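Local atomic coordinates of tannase (Fusobacterium nucleatum subsp. nucleatum ATCC 25586, PDB entry 6YQ4), a protein that is a tannase, a probable serine hydrolase of the alpha/beta type that provides detoxicant activity against gallotannins and binds magnesium. Residues A[72-77]-A[161-166]; A[82-87]-A[119-124]; A[115-120]-A[136-141]; A[199-204]-A[433-438]; A[437-442]-A[467-472]. All blocks are in the same frame, centred on the assembly; numbering follows the deposited sequence.

Contact 1 (A[72-77]-A[161-166])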
# COMPACT_ATOMS: atom_id res chain seq x y z
N PRO A 72 10.25 -16.43 10.98
CA PRO A 72 9.25 -15.69 10.22
C PRO A 72 9.67 -15.54 8.76
O PRO A 72 10.86 -15.55 8.43
CB PRO A 72 9.19 -14.32 10.92
CG PRO A 72 9.76 -14.54 12.25
CD PRO A 72 10.72 -15.70 12.17
N ILE A 73 8.67 -15.40 7.89
CA ILE A 73 8.88 -15.28 6.45
C ILE A 73 8.54 -13.85 6.08
O ILE A 73 7.39 -13.40 6.26
CB ILE A 73 8.04 -16.31 5.66
CG1 ILE A 73 8.49 -17.73 6.02
CG2 ILE A 73 8.18 -16.10 4.14
CD1 ILE A 73 7.79 -18.81 5.23
N PHE A 74 9.55 -13.11 5.60
CA PHE A 74 9.39 -11.72 5.19
C PHE A 74 8.97 -11.70 3.72
O PHE A 74 9.69 -12.23 2.86
CB PHE A 74 10.69 -10.95 5.42
CG PHE A 74 10.59 -9.47 5.08
CD1 PHE A 74 9.80 -8.62 5.86
CD2 PHE A 74 11.30 -8.94 4.01
CE1 PHE A 74 9.71 -7.26 5.56
CE2 PHE A 74 11.22 -7.57 3.70
CZ PHE A 74 10.40 -6.73 4.48
N PHE A 75 7.83 -11.06 3.45
CA PHE A 75 7.13 -11.13 2.16
C PHE A 75 6.99 -9.75 1.51
O PHE A 75 5.89 -9.19 1.45
CB PHE A 75 5.76 -11.78 2.42
CG PHE A 75 5.03 -12.22 1.19
CD1 PHE A 75 5.39 -13.39 0.52
CD2 PHE A 75 3.95 -11.49 0.70
CE1 PHE A 75 4.72 -13.80 -0.64
CE2 PHE A 75 3.26 -11.90 -0.45
CZ PHE A 75 3.65 -13.06 -1.12
N PRO A 76 8.09 -9.18 0.99
CA PRO A 76 7.99 -7.88 0.29
C PRO A 76 7.55 -7.98 -1.17
O PRO A 76 8.03 -8.82 -1.93
CB PRO A 76 9.42 -7.32 0.36
CG PRO A 76 10.29 -8.58 0.33
CD PRO A 76 9.49 -9.67 1.05
N ASN A 77 6.64 -7.08 -1.57
CA ASN A 77 6.31 -6.88 -2.98
C ASN A 77 6.85 -5.54 -3.45
O ASN A 77 7.13 -4.65 -2.65
CB ASN A 77 4.78 -7.01 -3.23
CG ASN A 77 4.01 -5.72 -2.95
OD1 ASN A 77 4.11 -4.76 -3.70
ND2 ASN A 77 3.17 -5.72 -1.87
N ILE A 161 5.03 -12.06 7.08
CA ILE A 161 4.87 -10.62 7.24
C ILE A 161 4.94 -9.99 5.86
O ILE A 161 6.00 -9.99 5.22
CB ILE A 161 5.91 -10.01 8.18
CG1 ILE A 161 5.95 -10.77 9.50
CG2 ILE A 161 5.61 -8.49 8.39
CD1 ILE A 161 7.00 -11.87 9.56
N SER A 162 3.82 -9.44 5.42
CA SER A 162 3.74 -8.69 4.18
C SER A 162 4.35 -7.30 4.34
O SER A 162 4.21 -6.68 5.39
CB SER A 162 2.28 -8.57 3.75
OG SER A 162 2.15 -8.20 2.40
N ASN A 163 5.00 -6.81 3.27
CA ASN A 163 5.47 -5.43 3.17
C ASN A 163 5.22 -4.86 1.76
O ASN A 163 5.25 -5.58 0.77
CB ASN A 163 6.96 -5.32 3.52
CG ASN A 163 7.40 -3.89 3.83
OD1 ASN A 163 6.68 -3.14 4.51
ND2 ASN A 163 8.58 -3.50 3.34
N GLY A 164 4.95 -3.56 1.71
CA GLY A 164 4.76 -2.86 0.45
C GLY A 164 4.73 -1.36 0.69
O GLY A 164 4.63 -0.89 1.82
N THR A 165 4.83 -0.63 -0.41
CA THR A 165 4.85 0.83 -0.40
C THR A 165 3.85 1.30 -1.44
O THR A 165 3.85 0.82 -2.57
CB THR A 165 6.24 1.38 -0.75
OG1 THR A 165 7.19 1.01 0.27
CG2 THR A 165 6.19 2.90 -0.88
N SER A 166 2.97 2.22 -1.02
CA SER A 166 2.10 2.95 -1.93
C SER A 166 1.04 2.01 -2.45
O SER A 166 0.29 1.43 -1.66
CB SER A 166 2.89 3.60 -3.08
OG SER A 166 2.21 4.70 -3.65
O HOH W 1 3.62 -8.32 0.02

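Contact 2 (A[82-87]-A[119-124])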
# COMPACT_ATOMS: atom_id res chain seq x y z
N TYR A 82 0.36 0.53 -9.22
CA TYR A 82 -0.45 -0.59 -9.68
C TYR A 82 0.08 -1.14 -10.99
O TYR A 82 -0.67 -1.78 -11.75
CB TYR A 82 -1.94 -0.23 -9.79
CG TYR A 82 -2.58 -0.11 -8.43
CD1 TYR A 82 -2.88 -1.25 -7.67
CD2 TYR A 82 -2.84 1.13 -7.87
CE1 TYR A 82 -3.43 -1.14 -6.40
CE2 TYR A 82 -3.39 1.25 -6.59
CZ TYR A 82 -3.70 0.11 -5.87
OH TYR A 82 -4.28 0.24 -4.61
N MET A 83 1.34 -0.89 -11.25
CA MET A 83 2.12 -1.36 -12.39
C MET A 83 2.74 -2.70 -12.07
O MET A 83 2.92 -3.05 -10.89
CB MET A 83 3.20 -0.33 -12.72
CG MET A 83 2.65 0.95 -13.27
SD MET A 83 2.18 0.74 -15.01
CE MET A 83 3.78 0.53 -15.77
N PRO A 84 3.09 -3.49 -13.09
CA PRO A 84 3.76 -4.78 -12.83
C PRO A 84 5.01 -4.62 -11.98
O PRO A 84 5.84 -3.73 -12.21
CB PRO A 84 4.12 -5.27 -14.25
CG PRO A 84 3.22 -4.52 -15.16
CD PRO A 84 3.00 -3.18 -14.52
N GLY A 85 5.17 -5.52 -11.02
CA GLY A 85 6.35 -5.44 -10.18
C GLY A 85 7.14 -6.72 -10.11
O GLY A 85 6.60 -7.77 -9.76
N LYS A 86 8.42 -6.65 -10.42
CA LYS A 86 9.22 -7.86 -10.45
C LYS A 86 9.61 -8.26 -9.04
O LYS A 86 9.59 -7.44 -8.12
CB LYS A 86 10.48 -7.68 -11.32
CG LYS A 86 10.22 -7.56 -12.80
CD LYS A 86 10.73 -8.78 -13.56
CE LYS A 86 10.34 -8.74 -15.05
NZ LYS A 86 11.42 -8.19 -15.94
N ALA A 87 9.94 -9.54 -8.88
CA ALA A 87 10.44 -10.03 -7.61
C ALA A 87 11.66 -9.23 -7.20
O ALA A 87 12.57 -8.99 -8.00
CB ALA A 87 10.79 -11.51 -7.71
N ARG A 119 -0.96 -3.12 -14.23
CA ARG A 119 -2.07 -2.61 -15.01
C ARG A 119 -1.76 -2.44 -16.49
O ARG A 119 -2.70 -2.42 -17.30
CB ARG A 119 -2.54 -1.27 -14.40
CG ARG A 119 -1.44 -0.22 -14.29
CD ARG A 119 -2.02 1.03 -13.70
NE ARG A 119 -1.07 2.13 -13.51
CZ ARG A 119 -0.62 2.92 -14.48
NH1 ARG A 119 -0.93 2.70 -15.78
NH2 ARG A 119 0.21 3.90 -14.15
N THR A 120 -0.50 -2.32 -16.90
CA THR A 120 -0.20 -2.15 -18.32
C THR A 120 0.10 -3.46 -19.04
O THR A 120 0.29 -3.43 -20.26
CB THR A 120 0.99 -1.19 -18.52
OG1 THR A 120 2.08 -1.62 -17.71
CG2 THR A 120 0.62 0.23 -18.12
N LEU A 121 0.12 -4.58 -18.35
CA LEU A 121 0.58 -5.84 -18.93
C LEU A 121 -0.39 -6.40 -19.98
O LEU A 121 -1.61 -6.45 -19.77
CB LEU A 121 0.76 -6.86 -17.81
CG LEU A 121 1.77 -7.98 -17.88
CD1 LEU A 121 3.09 -7.52 -18.53
CD2 LEU A 121 1.99 -8.41 -16.42
N THR A 122 0.15 -6.84 -21.11
CA THR A 122 -0.66 -7.49 -22.14
C THR A 122 -0.19 -8.92 -22.38
O THR A 122 0.94 -9.31 -22.04
CB THR A 122 -0.63 -6.74 -23.51
OG1 THR A 122 0.72 -6.64 -24.00
CG2 THR A 122 -1.24 -5.35 -23.42
N ASP A 123 -1.10 -9.70 -22.96
CA ASP A 123 -0.80 -11.00 -23.54
C ASP A 123 -0.22 -10.82 -24.96
O ASP A 123 0.01 -9.69 -25.43
CB ASP A 123 -2.06 -11.87 -23.55
CG ASP A 123 -3.11 -11.40 -24.56
OD1 ASP A 123 -3.03 -10.25 -25.03
OD2 ASP A 123 -4.04 -12.16 -24.91
N ASP A 124 -0.01 -11.94 -25.66
CA ASP A 124 0.52 -11.92 -27.02
C ASP A 124 -0.42 -11.20 -27.98
O ASP A 124 0.02 -10.55 -28.94
CB ASP A 124 0.75 -13.35 -27.52
CG ASP A 124 2.09 -13.93 -27.09
OD1 ASP A 124 2.33 -15.12 -27.39
OD2 ASP A 124 2.88 -13.19 -26.44

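Contact 3 (A[115-120]-A[136-141])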
# COMPACT_ATOMS: atom_id res chain seq x y z
N GLY A 115 7.06 -11.46 -7.48
CA GLY A 115 6.56 -10.54 -8.47
C GLY A 115 5.05 -10.68 -8.62
O GLY A 115 4.44 -11.62 -8.11
N ALA A 116 4.46 -9.73 -9.34
CA ALA A 116 3.01 -9.68 -9.55
C ALA A 116 2.73 -8.87 -10.81
O ALA A 116 3.47 -7.94 -11.14
CB ALA A 116 2.28 -9.06 -8.35
N ARG A 117 1.64 -9.23 -11.50
CA ARG A 117 1.21 -8.49 -12.68
C ARG A 117 0.69 -7.12 -12.29
O ARG A 117 0.38 -6.85 -11.13
CB ARG A 117 0.12 -9.24 -13.45
CG ARG A 117 0.49 -10.63 -13.94
CD ARG A 117 -0.75 -11.36 -14.44
NE ARG A 117 -1.47 -11.98 -13.33
CZ ARG A 117 -2.73 -12.39 -13.39
NH1 ARG A 117 -3.41 -12.26 -14.52
NH2 ARG A 117 -3.30 -12.95 -12.33
N GLY A 118 0.61 -6.24 -13.28
CA GLY A 118 0.17 -4.88 -13.06
C GLY A 118 -0.56 -4.39 -14.29
O GLY A 118 -0.71 -5.12 -15.28
N ARG A 119 -0.96 -3.12 -14.23
CA ARG A 119 -2.07 -2.61 -15.01
C ARG A 119 -1.76 -2.44 -16.49
O ARG A 119 -2.70 -2.42 -17.30
CB ARG A 119 -2.54 -1.27 -14.40
CG ARG A 119 -1.44 -0.22 -14.29
CD ARG A 119 -2.02 1.03 -13.70
NE ARG A 119 -1.07 2.13 -13.51
CZ ARG A 119 -0.62 2.92 -14.48
NH1 ARG A 119 -0.93 2.70 -15.78
NH2 ARG A 119 0.21 3.90 -14.15
N THR A 120 -0.50 -2.32 -16.90
CA THR A 120 -0.20 -2.15 -18.32
C THR A 120 0.10 -3.46 -19.04
O THR A 120 0.29 -3.43 -20.26
CB THR A 120 0.99 -1.19 -18.52
OG1 THR A 120 2.08 -1.62 -17.71
CG2 THR A 120 0.62 0.23 -18.12
N ILE A 136 -3.53 -8.60 -6.74
CA ILE A 136 -3.86 -9.18 -5.44
C ILE A 136 -3.98 -10.70 -5.58
O ILE A 136 -3.61 -11.45 -4.68
CB ILE A 136 -5.11 -8.53 -4.80
CG1 ILE A 136 -5.36 -9.12 -3.41
CG2 ILE A 136 -6.38 -8.68 -5.63
CD1 ILE A 136 -4.19 -8.90 -2.48
N VAL A 137 -4.41 -11.17 -6.75
CA VAL A 137 -4.49 -12.60 -6.99
C VAL A 137 -3.10 -13.22 -7.02
O VAL A 137 -2.87 -14.31 -6.48
CB VAL A 137 -5.27 -12.88 -8.28
CG1 VAL A 137 -5.06 -14.34 -8.74
CG2 VAL A 137 -6.75 -12.56 -8.07
N ASP A 138 -2.13 -12.52 -7.61
CA ASP A 138 -0.77 -13.06 -7.68
C ASP A 138 -0.16 -13.19 -6.29
O ASP A 138 0.42 -14.23 -5.96
CB ASP A 138 0.11 -12.19 -8.60
CG ASP A 138 -0.26 -12.32 -10.10
OD1 ASP A 138 0.09 -11.42 -10.90
OD2 ASP A 138 -0.89 -13.32 -10.50
N LEU A 139 -0.33 -12.16 -5.45
CA LEU A 139 0.20 -12.20 -4.09
C LEU A 139 -0.44 -13.32 -3.27
O LEU A 139 0.25 -14.02 -2.52
CB LEU A 139 -0.01 -10.85 -3.39
CG LEU A 139 0.77 -9.65 -3.93
CD1 LEU A 139 0.89 -8.54 -2.90
CD2 LEU A 139 2.16 -10.08 -4.42
N LYS A 140 -1.77 -13.49 -3.39
CA LYS A 140 -2.44 -14.60 -2.73
C LYS A 140 -1.88 -15.94 -3.20
O LYS A 140 -1.56 -16.81 -2.40
CB LYS A 140 -3.96 -14.53 -2.98
CG LYS A 140 -4.65 -13.41 -2.20
CD LYS A 140 -6.08 -13.17 -2.67
CE LYS A 140 -6.75 -12.14 -1.77
NZ LYS A 140 -7.01 -12.69 -0.38
N ALA A 141 -1.72 -16.08 -4.52
CA ALA A 141 -1.21 -17.31 -5.11
C ALA A 141 0.19 -17.64 -4.65
O ALA A 141 0.53 -18.81 -4.50
CB ALA A 141 -1.25 -17.18 -6.63

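Contact 4 (A[199-204]-A[433-438])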
# COMPACT_ATOMS: atom_id res chain seq x y z
N ASP A 199 -4.21 -16.43 3.99
CA ASP A 199 -4.16 -15.51 5.12
C ASP A 199 -2.71 -15.35 5.59
O ASP A 199 -1.90 -16.27 5.45
CB ASP A 199 -5.04 -16.01 6.27
CG ASP A 199 -4.55 -17.32 6.84
OD1 ASP A 199 -4.53 -18.32 6.10
OD2 ASP A 199 -4.17 -17.33 8.04
N ILE A 200 -2.38 -14.17 6.13
CA ILE A 200 -1.01 -13.88 6.52
C ILE A 200 -0.96 -13.48 8.00
O ILE A 200 -1.97 -13.26 8.64
CB ILE A 200 -0.34 -12.80 5.64
CG1 ILE A 200 -1.09 -11.48 5.71
CG2 ILE A 200 -0.27 -13.25 4.21
CD1 ILE A 200 -0.28 -10.36 5.20
N PHE A 201 0.27 -13.40 8.52
CA PHE A 201 0.45 -13.18 9.95
C PHE A 201 0.42 -11.70 10.32
O PHE A 201 -0.14 -11.33 11.35
CB PHE A 201 1.75 -13.83 10.43
CG PHE A 201 2.02 -13.64 11.91
CD1 PHE A 201 1.34 -14.39 12.86
CD2 PHE A 201 2.93 -12.69 12.35
CE1 PHE A 201 1.59 -14.21 14.25
CE2 PHE A 201 3.17 -12.49 13.70
CZ PHE A 201 2.50 -13.26 14.66
N ALA A 202 1.01 -10.83 9.49
CA ALA A 202 1.06 -9.42 9.83
C ALA A 202 1.27 -8.61 8.56
O ALA A 202 1.85 -9.10 7.59
CB ALA A 202 2.18 -9.12 10.84
N VAL A 203 0.78 -7.38 8.57
CA VAL A 203 0.83 -6.46 7.44
C VAL A 203 1.70 -5.29 7.84
O VAL A 203 1.51 -4.71 8.91
CB VAL A 203 -0.57 -5.96 7.05
CG1 VAL A 203 -0.47 -4.83 6.06
CG2 VAL A 203 -1.40 -7.06 6.48
N SER A 204 2.64 -4.93 6.98
CA SER A 204 3.27 -3.62 7.03
C SER A 204 2.97 -2.92 5.71
O SER A 204 3.12 -3.51 4.65
CB SER A 204 4.78 -3.72 7.26
OG SER A 204 5.39 -2.53 6.76
N THR A 433 -5.67 -11.75 10.34
CA THR A 433 -4.38 -11.10 10.52
C THR A 433 -4.47 -10.15 11.71
O THR A 433 -5.23 -9.17 11.68
CB THR A 433 -3.98 -10.35 9.24
OG1 THR A 433 -3.86 -11.29 8.16
CG2 THR A 433 -2.66 -9.65 9.43
N LYS A 434 -3.69 -10.42 12.75
CA LYS A 434 -3.79 -9.62 13.97
C LYS A 434 -3.00 -8.32 13.89
O LYS A 434 -3.46 -7.29 14.40
CB LYS A 434 -3.35 -10.45 15.18
CG LYS A 434 -4.29 -10.34 16.40
CD LYS A 434 -3.78 -11.16 17.63
CE LYS A 434 -3.37 -10.24 18.80
NZ LYS A 434 -3.04 -11.01 20.06
N TYR A 435 -1.81 -8.32 13.29
CA TYR A 435 -0.85 -7.22 13.47
C TYR A 435 -0.66 -6.40 12.20
O TYR A 435 -0.52 -6.94 11.10
CB TYR A 435 0.49 -7.77 13.94
CG TYR A 435 0.40 -8.67 15.14
CD1 TYR A 435 0.24 -8.13 16.42
CD2 TYR A 435 0.48 -10.05 15.01
CE1 TYR A 435 0.16 -8.93 17.53
CE2 TYR A 435 0.41 -10.87 16.10
CZ TYR A 435 0.24 -10.30 17.37
OH TYR A 435 0.18 -11.08 18.49
N TRP A 436 -0.64 -5.08 12.37
CA TRP A 436 -0.69 -4.10 11.28
C TRP A 436 0.21 -2.93 11.64
O TRP A 436 0.04 -2.34 12.71
CB TRP A 436 -2.12 -3.58 11.03
CG TRP A 436 -3.09 -4.67 10.69
CD1 TRP A 436 -3.56 -5.66 11.53
CD2 TRP A 436 -3.67 -4.91 9.42
NE1 TRP A 436 -4.40 -6.50 10.84
CE2 TRP A 436 -4.48 -6.06 9.54
CE3 TRP A 436 -3.58 -4.28 8.17
CZ2 TRP A 436 -5.22 -6.57 8.46
CZ3 TRP A 436 -4.33 -4.77 7.12
CH2 TRP A 436 -5.12 -5.91 7.26
N ARG A 437 1.15 -2.61 10.75
CA ARG A 437 1.98 -1.42 10.89
C ARG A 437 1.74 -0.54 9.66
O ARG A 437 1.92 -0.99 8.52
CB ARG A 437 3.46 -1.77 11.04
CG ARG A 437 4.33 -0.59 11.46
CD ARG A 437 5.77 -0.95 11.31
NE ARG A 437 6.68 0.04 11.88
CZ ARG A 437 7.46 0.85 11.17
NH1 ARG A 437 7.41 0.83 9.82
NH2 ARG A 437 8.28 1.68 11.79
N ILE A 438 1.32 0.70 9.90
CA ILE A 438 0.85 1.61 8.87
C ILE A 438 1.59 2.92 9.06
O ILE A 438 1.70 3.41 10.20
CB ILE A 438 -0.68 1.80 8.94
CG1 ILE A 438 -1.42 0.52 8.59
CG2 ILE A 438 -1.15 2.88 8.03
CD1 ILE A 438 -2.91 0.60 8.95
O HOH W 2 -4.31 -12.37 5.80
O HOH W 3 -1.76 -12.79 12.72
O HOH W 4 5.28 -0.13 8.06

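Contact 5 (A[437-442]-A[467-472])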
# COMPACT_ATOMS: atom_id res chain seq x y z
N ARG A 437 1.15 -2.61 10.75
CA ARG A 437 1.98 -1.42 10.89
C ARG A 437 1.74 -0.54 9.66
O ARG A 437 1.92 -0.99 8.52
CB ARG A 437 3.46 -1.77 11.04
CG ARG A 437 4.33 -0.59 11.46
CD ARG A 437 5.77 -0.95 11.31
NE ARG A 437 6.68 0.04 11.88
CZ ARG A 437 7.46 0.85 11.17
NH1 ARG A 437 7.41 0.83 9.82
NH2 ARG A 437 8.28 1.68 11.79
N ILE A 438 1.32 0.70 9.90
CA ILE A 438 0.85 1.61 8.87
C ILE A 438 1.59 2.92 9.06
O ILE A 438 1.70 3.41 10.20
CB ILE A 438 -0.68 1.80 8.94
CG1 ILE A 438 -1.42 0.52 8.59
CG2 ILE A 438 -1.15 2.88 8.03
CD1 ILE A 438 -2.91 0.60 8.95
N ARG A 439 2.15 3.46 7.98
CA ARG A 439 2.90 4.70 8.01
C ARG A 439 2.39 5.58 6.90
O ARG A 439 2.25 5.12 5.76
CB ARG A 439 4.42 4.48 7.82
CG ARG A 439 5.18 3.91 9.04
CD ARG A 439 5.02 4.80 10.29
NE ARG A 439 5.65 4.25 11.50
CZ ARG A 439 5.05 3.44 12.37
NH1 ARG A 439 3.78 3.07 12.19
NH2 ARG A 439 5.70 3.01 13.45
N HIS A 440 2.13 6.85 7.20
CA HIS A 440 1.85 7.82 6.14
C HIS A 440 2.49 9.13 6.55
O HIS A 440 2.14 9.68 7.60
CB HIS A 440 0.35 8.00 5.91
CG HIS A 440 0.03 8.94 4.80
ND1 HIS A 440 -0.22 8.52 3.51
CD2 HIS A 440 -0.03 10.30 4.77
CE1 HIS A 440 -0.45 9.58 2.74
NE2 HIS A 440 -0.35 10.66 3.49
N GLY A 441 3.40 9.64 5.73
CA GLY A 441 4.20 10.78 6.14
C GLY A 441 3.39 12.07 6.26
O GLY A 441 2.46 12.33 5.50
N ALA A 442 3.79 12.90 7.22
CA ALA A 442 3.08 14.14 7.52
C ALA A 442 3.09 15.15 6.37
O ALA A 442 2.24 16.05 6.35
CB ALA A 442 3.68 14.74 8.80
N ASN A 467 -0.26 -0.43 14.67
CA ASN A 467 0.82 0.53 14.94
C ASN A 467 0.84 1.55 13.79
O ASN A 467 1.38 1.27 12.71
CB ASN A 467 2.16 -0.20 15.09
CG ASN A 467 3.29 0.73 15.52
OD1 ASN A 467 3.49 1.80 14.95
ND2 ASN A 467 4.06 0.30 16.50
N PHE A 468 0.28 2.74 14.05
CA PHE A 468 0.03 3.79 13.07
C PHE A 468 0.67 5.09 13.52
O PHE A 468 0.58 5.45 14.70
CB PHE A 468 -1.46 4.01 12.85
CG PHE A 468 -1.79 5.17 11.92
CD1 PHE A 468 -1.35 5.19 10.62
CD2 PHE A 468 -2.60 6.21 12.34
CE1 PHE A 468 -1.68 6.24 9.75
CE2 PHE A 468 -2.92 7.28 11.47
CZ PHE A 468 -2.46 7.29 10.18
N ALA A 469 1.26 5.79 12.57
CA ALA A 469 2.13 6.93 12.80
C ALA A 469 2.26 7.72 11.50
O ALA A 469 2.30 7.13 10.41
CB ALA A 469 3.52 6.49 13.28
N ALA A 470 2.33 9.04 11.62
CA ALA A 470 2.61 9.94 10.50
C ALA A 470 3.96 10.58 10.77
O ALA A 470 4.04 11.63 11.43
CB ALA A 470 1.51 10.99 10.34
N PRO A 471 5.05 9.98 10.30
CA PRO A 471 6.38 10.51 10.61
C PRO A 471 6.58 11.91 10.04
O PRO A 471 6.30 12.18 8.87
CB PRO A 471 7.32 9.50 9.95
CG PRO A 471 6.48 8.27 9.72
CD PRO A 471 5.10 8.76 9.48
N TRP A 472 7.11 12.80 10.87
CA TRP A 472 7.28 14.21 10.53
C TRP A 472 8.27 14.41 9.38
O TRP A 472 9.29 13.71 9.26
CB TRP A 472 7.78 14.97 11.77
CG TRP A 472 7.86 16.44 11.52
CD1 TRP A 472 8.97 17.17 11.19
CD2 TRP A 472 6.77 17.37 11.56
NE1 TRP A 472 8.64 18.50 11.03
CE2 TRP A 472 7.29 18.64 11.25
CE3 TRP A 472 5.40 17.25 11.84
CZ2 TRP A 472 6.50 19.79 11.21
CZ3 TRP A 472 4.61 18.37 11.79
CH2 TRP A 472 5.16 19.63 11.47

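Contact 1 (A[72-77]-A[161-166])
Phe74 and Asn163 lie on one face of the sheet, the phenyl ring and the side-chain amide turned 38° from each other, with Phe74 CZ 3.8 Å from Asn163 CB. With CG anti to the backbone N in both residues, ring and amide leave the same face of the sheet and cross at a slant. The amide of Asn163 is used elsewhere, by Ser204 and Asp479. Nearer the start of the strands, Ile161 CD1 meets Pro72 CB at 3.6 Å. On the other face Phe75 presents its ring edge to Ser162 OG. On the same side a water donates to Phe75 O, accepts from Asn77 ND2 and bonds with Ser162 OG at 2.8 Å. Four backbone bonds join the parallel strands, from Ile161 N to Ile73 O (2.8 Å) through to Asn77 N to Asn163 O. After strand 160-163 the chain passes through Gly164 to Ser166, whose OG bonds to His476: consistent with the nucleophile elbow of an alpha/beta hydrolase, set on a central parallel strand.

Contact 2 (A[82-87]-A[119-124])
The guanidinium of Arg119 carries the sulfur of Met83 over the centre of one face, SD standing 3.6 Å from Arg119 CZ. Its nitrogens point elsewhere: NE to the carbonyl of Gly81, NH1 to Asn367 and to Arg236 O, so the plane is fixed by hydrogen bonds around its rim while the thioether lies across it. CG of Arg119 lies between the backbone N and the carbonyl carbon (chi1 56°), which sets it 3.1 Å from Tyr82 O; from there the chain runs extended to NE. That same oxygen of Tyr82 accepts a bond from Arg119 N at 2.8 Å, in the carbonyl plane, although the N-H...O angle is only 138°. The Met83 chain, bent at chi2 and chi3, turns its methyl back onto Thr120, with CE 3.4 Å from Thr120 OG1 and SD 3.5 Å from Thr120 CG2. Pro84 crosses Thr120 at about a right angle, and its CG reaches Leu121 CD2 at 4.3 Å. Two loops, one after strand 73-76 and one after strand 110-114, are thereby joined. A polarisable sulfur over a cationic plane implies dispersion and induction rather than a directed bond, and the neighbouring charge would probably polarise the thioether.

Contact 3 (A[115-120]-A[136-141])
Arg117 wraps round the carboxylate of Asp138, beginning at its own backbone: Arg117 N donates to Asp138 OD1 at 2.7 Å, almost straight at 172° and nearly in line with the C-O bond of the acid. From there the side chain keeps to the same oxygen. CB lies 3.4 Å from Asp138 OD1 and CG 3.2 Å, while CD passes by at 3.6 Å. The chain bends at chi3 (-84°), which turns NE back to OD1, met on its syn lone pair at 2.9 Å. OD1 thus accepts both from the main chain and from the side chain of one residue. The segment 136-141 belongs to helix 134-148, which packs against the central sheet of the alpha/beta fold, and the salt bridge fastens to it the loop that leaves strand 110-114. At the tip, NH2 takes the second oxygen, OD2, at 3.0 Å from above the carboxylate plane, making a side-on grip by two nitrogens; the guanidinium and carboxylate planes are 41° apart. Val137 CG1 lies at the guanidinium edge near NH2, while NH1 bonds weakly to Ile129 O. Gln47 NE2 also donates to Asp138 OD2, so the buried carboxylate is met by donors on both oxygens, which would be expected to favour its ionised form. Next to the carboxylate stem, Ala116 CB rests 3.8 Å from Asp138 CB and also touches the side chain of Leu139.

Contact 4 (A[199-204]-A[433-438])
Trp436 has CG anti to the carbonyl carbon (chi1 -59°) and Val203 has CG1 anti to the backbone N (chi1 169°), a pairing that lays the branched valine over one face of the indole. Val203 CG2 makes a CH-pi contact, 3.9 Å from the centroid of the six-membered ring of Trp436 and 16° off its normal, while Val203 CB is 3.6 Å from Trp436 CE3. The indole is held from within its own segment: Trp436 NE1 donates to Thr433 O, which lies close to the ring plane. On the opposite side of the sheet, Phe201 CZ touches Tyr435 CE2 at 3.5 Å, the two rings meeting obliquely, and Ala202 CB packs on Tyr435 CB. Strands 202-206 and 435-439 run parallel in the central sheet of the alpha/beta hydrolase fold, bonded from Val203 N to Tyr435 O and from Arg437 N to Val203 O (2.8 Å). Where the strands begin, Thr433 OG1 donates to Ile200 O at 2.8 Å from above the carbonyl plane and accepts from a water that also binds Ile200 N. A second water links Phe201 O with Lys434 N. A third donates to Ser204 OG, which also bonds to Asn163, and accepts from Arg437 NH1; Arg437 NH2 forms a salt bridge with Asp481.

Contact 5 (A[437-442]-A[467-472])
Asn467 OD1 is gripped end-on by both terminal nitrogens of Arg439, NH2 at 2.9 Å and NH1 at 3.1 Å, which reach it from the same face of the amide. The two flat groups are only 28° apart. NH1 has another acceptor in its own segment, Ile438 O at 2.9 Å, and a weak bond to Asn467 O. A bend at chi2 (-57°) folds the arginine across to strand 465-469, back toward Asn467. Ala469 CB then lies on one face of the guanidinium, 3.5 Å from Arg439 CZ, and the guanidinium of Arg437 lies over the opposite face, offset toward the rim. Two like charges are so brought close, a repulsion probably eased by Asp481, which pairs with Arg437. On the other side of the sheet, Ile438 CG2 packs against Phe468 CD1 at 3.5 Å. The main chains bond from Ile438 N to Asn467 O and from His440 N to Ala469 O; past the strand ends, Ala442 N bonds to Pro471 O at 3.1 Å. Strand 435-439, helix 450-461 and strand 465-469 form the beta-alpha-beta crossover at the parallel edge of the sheet, and His440, just past the strand, bonds through NE2 to the carbonyl of Asp444, the probable acid of a Ser-His-Asp triad.

Overall arrangement
Contacts 1, 4 and 5 follow one another across the same mixed sheet, through strands 73-76, 160-163, 202-206, 435-439 and 465-469. Contacts 1 and 4 have centres 10 Å apart and meet through the bond of Asn163 to Ser204; contacts 4 and 5 share Arg437 and Ile438. Contacts 2 and 3 have centres 8 Å apart and share Arg119 and Thr120: contact 2 joins two loops and contact 3 ties one of them to helix 134-148. Along the chain both are nested inside the loop closed by contact 1. Contacts 2 and 5 stand about 29 Å apart between centres, on opposite sides of the chain's centre. The sheet thus brings sequence-distant strands together, placing the probable nucleophile and acid in the loops that follow strands 160-163 and 435-439.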